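PDB 6R1J: uncharacterized protein from Aeromonas hydrophila J-1, which forms the AhlC component of the tripartite alpha-pore forming toxin AHL, captured here as a soluble mutant altered in its head. Local coordinates for residues T67-L81 against P244-T256. The protein carries 3 engineered substitutions. Residues are numbered along the deposited sequence; the frame is centred on the assembly and turned at random.
Sequences TQQLANTGPFNPEAL and PELARLFFTAALT
The guanidinium group of R248 grips two backbone carbonyls where helix 28-70 runs out into a turn. Its NH1 donates to L70 O at 2.9 Å, in a nearly straight bond of 167°. NH2 donates to N72 O at 2.8 Å, more bent at 136°. Both oxygens lie near the guanidinium plane, at its edge. R248 CG is anti to its own backbone N, and the chain bends at chi3 to bring the guanidinium to both carbonyls. The two bonds limit how far the guanidinium can turn.

The tight part centres on F251. Q69 CB sits over one face of its ring, 4.1 Å from the centroid. The edge of F251 is directed at the face of F76 in an offset edge-to-face pair, planes at 64°. L81 CD2 meets F251 CE2 obliquely at 3.8 Å, while L81 CD1 and the F76 ring both touch A247 CB. F84 and L66 of the same chain also pack on F251. Next to this, L70 is a knob in the hole formed by R248, F251, T252 and L255. Its CD2 comes 3.5 Å from T252 OG1, a hydroxyl already bonded to R248 O. F76 also covers P244, whose O lies at the ring edge, 3.3 Å from F76 CD2. F76 N is buried without a polar partner.

The packing thins toward both ends. At one end T67 CG2 just meets L255 CD2, and the T67 hydroxyl bonds to L64 O instead. At the other, exposed P75 makes a light apolar contact with P244.

L249, pointing away from the contact, packs on T156 of the second subunit; R248 also touches L163 there. Overall this is a helical-bundle end: L70 closes helix 28-70 as the knob, F76 of the turn before helix 78-157 gives the aromatic pair, and R248 ties down that turn through N72 O.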
# COMPACT_ATOMS: atom_id res chain seq x y z
N THR A 67 -35.65 -32.00 -19.45
CA THR A 67 -36.84 -31.41 -20.13
C THR A 67 -37.68 -32.56 -20.76
O THR A 67 -38.90 -32.51 -20.66
CB THR A 67 -36.40 -30.31 -21.10
OG1 THR A 67 -35.48 -30.86 -22.04
CG2 THR A 67 -35.76 -29.12 -20.41
N GLN A 68 -37.02 -33.58 -21.32
CA GLN A 68 -37.67 -34.78 -21.92
C GLN A 68 -38.43 -35.52 -20.83
O GLN A 68 -39.61 -35.77 -21.05
CB GLN A 68 -36.68 -35.63 -22.70
CG GLN A 68 -36.22 -34.98 -23.99
CD GLN A 68 -35.05 -35.63 -24.67
OE1 GLN A 68 -34.24 -36.33 -24.07
NE2 GLN A 68 -34.91 -35.36 -25.94
N GLN A 69 -37.87 -35.70 -19.62
CA GLN A 69 -38.64 -36.29 -18.52
C GLN A 69 -39.83 -35.42 -18.17
O GLN A 69 -40.91 -35.96 -17.89
CB GLN A 69 -37.86 -36.50 -17.22
CG GLN A 69 -36.80 -37.58 -17.31
CD GLN A 69 -37.41 -38.94 -17.48
OE1 GLN A 69 -38.42 -39.26 -16.86
NE2 GLN A 69 -36.79 -39.74 -18.33
N LEU A 70 -39.65 -34.11 -18.09
CA LEU A 70 -40.75 -33.23 -17.67
C LEU A 70 -41.86 -33.16 -18.76
O LEU A 70 -42.96 -32.63 -18.44
CB LEU A 70 -40.16 -31.86 -17.35
CG LEU A 70 -39.40 -31.77 -16.01
CD1 LEU A 70 -38.61 -30.49 -15.92
CD2 LEU A 70 -40.36 -31.87 -14.84
N ALA A 71 -41.55 -33.59 -19.98
CA ALA A 71 -42.48 -33.65 -21.14
C ALA A 71 -43.38 -34.89 -21.02
O ALA A 71 -44.34 -35.03 -21.82
CB ALA A 71 -41.69 -33.65 -22.43
N ASN A 72 -43.11 -35.77 -20.05
CA ASN A 72 -43.91 -37.00 -19.83
C ASN A 72 -45.29 -36.59 -19.29
O ASN A 72 -45.37 -35.74 -18.42
CB ASN A 72 -43.17 -38.00 -18.95
CG ASN A 72 -44.00 -39.24 -18.68
OD1 ASN A 72 -44.88 -39.24 -17.82
ND2 ASN A 72 -43.72 -40.29 -19.43
N THR A 73 -46.37 -37.08 -19.89
CA THR A 73 -47.76 -36.80 -19.42
C THR A 73 -48.30 -38.12 -18.85
O THR A 73 -47.73 -39.20 -19.19
CB THR A 73 -48.60 -36.17 -20.54
OG1 THR A 73 -48.61 -37.09 -21.63
CG2 THR A 73 -48.07 -34.82 -20.98
N GLY A 74 -49.35 -38.06 -18.04
CA GLY A 74 -49.86 -39.25 -17.33
C GLY A 74 -48.87 -39.65 -16.24
O GLY A 74 -48.17 -38.80 -15.70
N PRO A 75 -48.68 -40.96 -15.95
CA PRO A 75 -47.87 -41.37 -14.81
C PRO A 75 -46.41 -41.73 -15.14
O PRO A 75 -46.17 -42.20 -16.23
CB PRO A 75 -48.65 -42.63 -14.42
CG PRO A 75 -48.98 -43.28 -15.76
CD PRO A 75 -49.19 -42.12 -16.71
N PHE A 76 -45.48 -41.49 -14.21
CA PHE A 76 -44.08 -41.98 -14.35
C PHE A 76 -44.08 -43.47 -13.93
O PHE A 76 -44.56 -43.77 -12.82
CB PHE A 76 -43.09 -41.12 -13.54
CG PHE A 76 -42.78 -39.75 -14.10
CD1 PHE A 76 -41.84 -39.59 -15.11
CD2 PHE A 76 -43.37 -38.61 -13.56
CE1 PHE A 76 -41.54 -38.32 -15.60
CE2 PHE A 76 -43.06 -37.34 -14.04
CZ PHE A 76 -42.15 -37.21 -15.06
N ASN A 77 -43.72 -44.35 -14.88
CA ASN A 77 -43.44 -45.81 -14.71
C ASN A 77 -42.28 -45.89 -13.74
O ASN A 77 -41.17 -45.50 -14.10
CB ASN A 77 -43.18 -46.42 -16.09
CG ASN A 77 -42.26 -47.63 -16.12
OD1 ASN A 77 -41.83 -48.13 -15.09
ND2 ASN A 77 -41.93 -48.06 -17.32
N PRO A 78 -42.48 -46.43 -12.51
CA PRO A 78 -41.48 -46.33 -11.43
C PRO A 78 -40.13 -47.02 -11.70
O PRO A 78 -39.15 -46.66 -11.03
CB PRO A 78 -42.20 -46.98 -10.24
CG PRO A 78 -43.14 -47.98 -10.88
CD PRO A 78 -43.61 -47.30 -12.15
N GLU A 79 -40.09 -47.96 -12.65
CA GLU A 79 -38.89 -48.72 -13.09
C GLU A 79 -38.13 -47.85 -14.10
O GLU A 79 -36.89 -47.89 -14.08
CB GLU A 79 -39.33 -50.08 -13.64
CG GLU A 79 -38.19 -51.02 -14.03
CD GLU A 79 -37.58 -50.83 -15.41
OE1 GLU A 79 -38.18 -50.09 -16.23
OE2 GLU A 79 -36.51 -51.42 -15.67
N ALA A 80 -38.84 -47.10 -14.96
CA ALA A 80 -38.25 -46.17 -15.94
C ALA A 80 -37.53 -45.06 -15.15
O ALA A 80 -36.39 -44.78 -15.51
CB ALA A 80 -39.29 -45.62 -16.89
N LEU A 81 -38.17 -44.51 -14.10
CA LEU A 81 -37.58 -43.51 -13.17
C LEU A 81 -36.23 -44.05 -12.68
O LEU A 81 -35.23 -43.37 -12.86
CB LEU A 81 -38.45 -43.28 -11.93
CG LEU A 81 -39.61 -42.30 -12.02
CD1 LEU A 81 -40.11 -42.01 -10.62
CD2 LEU A 81 -39.20 -41.00 -12.71
N PRO A 244 -46.03 -39.61 -9.24
CA PRO A 244 -45.56 -38.88 -10.43
C PRO A 244 -45.35 -37.36 -10.30
O PRO A 244 -44.62 -36.79 -11.11
CB PRO A 244 -46.69 -39.09 -11.46
CG PRO A 244 -47.28 -40.42 -11.07
CD PRO A 244 -47.20 -40.45 -9.55
N GLU A 245 -46.01 -36.72 -9.33
CA GLU A 245 -45.88 -35.25 -9.07
C GLU A 245 -44.60 -34.98 -8.27
O GLU A 245 -44.09 -33.83 -8.34
CB GLU A 245 -47.14 -34.76 -8.36
CG GLU A 245 -47.35 -33.25 -8.38
CD GLU A 245 -47.94 -32.67 -9.66
OE1 GLU A 245 -47.68 -33.24 -10.75
OE2 GLU A 245 -48.68 -31.67 -9.56
N LEU A 246 -44.11 -35.96 -7.49
CA LEU A 246 -42.86 -35.80 -6.69
C LEU A 246 -41.68 -35.89 -7.65
O LEU A 246 -40.80 -35.04 -7.57
CB LEU A 246 -42.74 -36.84 -5.58
CG LEU A 246 -43.36 -36.41 -4.25
CD1 LEU A 246 -43.20 -37.50 -3.22
CD2 LEU A 246 -42.75 -35.09 -3.75
N ALA A 247 -41.71 -36.86 -8.54
CA ALA A 247 -40.68 -37.00 -9.56
C ALA A 247 -40.61 -35.66 -10.31
O ALA A 247 -39.51 -35.18 -10.51
CB ALA A 247 -40.99 -38.17 -10.44
N ARG A 248 -41.76 -35.02 -10.60
CA ARG A 248 -41.82 -33.76 -11.37
C ARG A 248 -41.18 -32.64 -10.53
O ARG A 248 -40.45 -31.81 -11.09
CB ARG A 248 -43.28 -33.49 -11.77
CG ARG A 248 -43.51 -32.25 -12.62
CD ARG A 248 -44.96 -32.17 -13.13
NE ARG A 248 -45.19 -33.37 -13.92
CZ ARG A 248 -44.80 -33.50 -15.19
NH1 ARG A 248 -44.21 -32.49 -15.80
NH2 ARG A 248 -45.02 -34.63 -15.83
N LEU A 249 -41.44 -32.61 -9.22
CA LEU A 249 -40.87 -31.59 -8.31
C LEU A 249 -39.34 -31.67 -8.32
O LEU A 249 -38.71 -30.62 -8.53
CB LEU A 249 -41.40 -31.79 -6.89
CG LEU A 249 -40.92 -30.76 -5.87
CD1 LEU A 249 -41.73 -29.47 -5.99
CD2 LEU A 249 -41.03 -31.33 -4.46
N PHE A 250 -38.77 -32.87 -8.14
CA PHE A 250 -37.31 -33.08 -8.05
C PHE A 250 -36.67 -32.92 -9.42
O PHE A 250 -35.54 -32.42 -9.48
CB PHE A 250 -37.01 -34.38 -7.30
CG PHE A 250 -37.40 -34.25 -5.84
CD1 PHE A 250 -36.73 -33.35 -5.02
CD2 PHE A 250 -38.41 -35.01 -5.28
CE1 PHE A 250 -37.08 -33.19 -3.69
CE2 PHE A 250 -38.77 -34.85 -3.95
CZ PHE A 250 -38.11 -33.93 -3.16
N PHE A 251 -37.36 -33.28 -10.51
CA PHE A 251 -36.78 -33.03 -11.84
C PHE A 251 -36.69 -31.52 -12.03
O PHE A 251 -35.70 -31.10 -12.59
CB PHE A 251 -37.55 -33.73 -12.96
CG PHE A 251 -37.34 -35.23 -13.04
CD1 PHE A 251 -36.11 -35.80 -12.77
CD2 PHE A 251 -38.38 -36.06 -13.44
CE1 PHE A 251 -35.92 -37.17 -12.89
CE2 PHE A 251 -38.18 -37.43 -13.56
CZ PHE A 251 -36.95 -37.97 -13.31
N THR A 252 -37.72 -30.77 -11.65
CA THR A 252 -37.78 -29.30 -11.84
C THR A 252 -36.65 -28.66 -11.02
O THR A 252 -35.93 -27.78 -11.57
CB THR A 252 -39.18 -28.77 -11.52
OG1 THR A 252 -40.11 -29.44 -12.39
CG2 THR A 252 -39.28 -27.28 -11.70
N ALA A 253 -36.46 -29.09 -9.75
CA ALA A 253 -35.37 -28.61 -8.87
C ALA A 253 -34.04 -28.96 -9.51
O ALA A 253 -33.17 -28.04 -9.60
CB ALA A 253 -35.50 -29.20 -7.46
N ALA A 254 -33.85 -30.20 -9.97
CA ALA A 254 -32.59 -30.62 -10.63
C ALA A 254 -32.31 -29.72 -11.84
O ALA A 254 -31.13 -29.36 -12.11
CB ALA A 254 -32.66 -32.02 -11.07
N LEU A 255 -33.35 -29.38 -12.61
CA LEU A 255 -33.12 -28.59 -13.84
C LEU A 255 -32.62 -27.19 -13.45
O LEU A 255 -31.75 -26.69 -14.17
CB LEU A 255 -34.40 -28.57 -14.69
CG LEU A 255 -34.31 -27.78 -16.00
CD1 LEU A 255 -33.23 -28.36 -16.91
CD2 LEU A 255 -35.67 -27.76 -16.69
N THR A 256 -33.10 -26.58 -12.38
CA THR A 256 -32.56 -25.27 -11.90
C THR A 256 -31.06 -25.40 -11.61
O THR A 256 -30.30 -24.45 -11.93
CB THR A 256 -33.30 -24.67 -10.69
OG1 THR A 256 -33.01 -25.39 -9.48
CG2 THR A 256 -34.80 -24.57 -10.88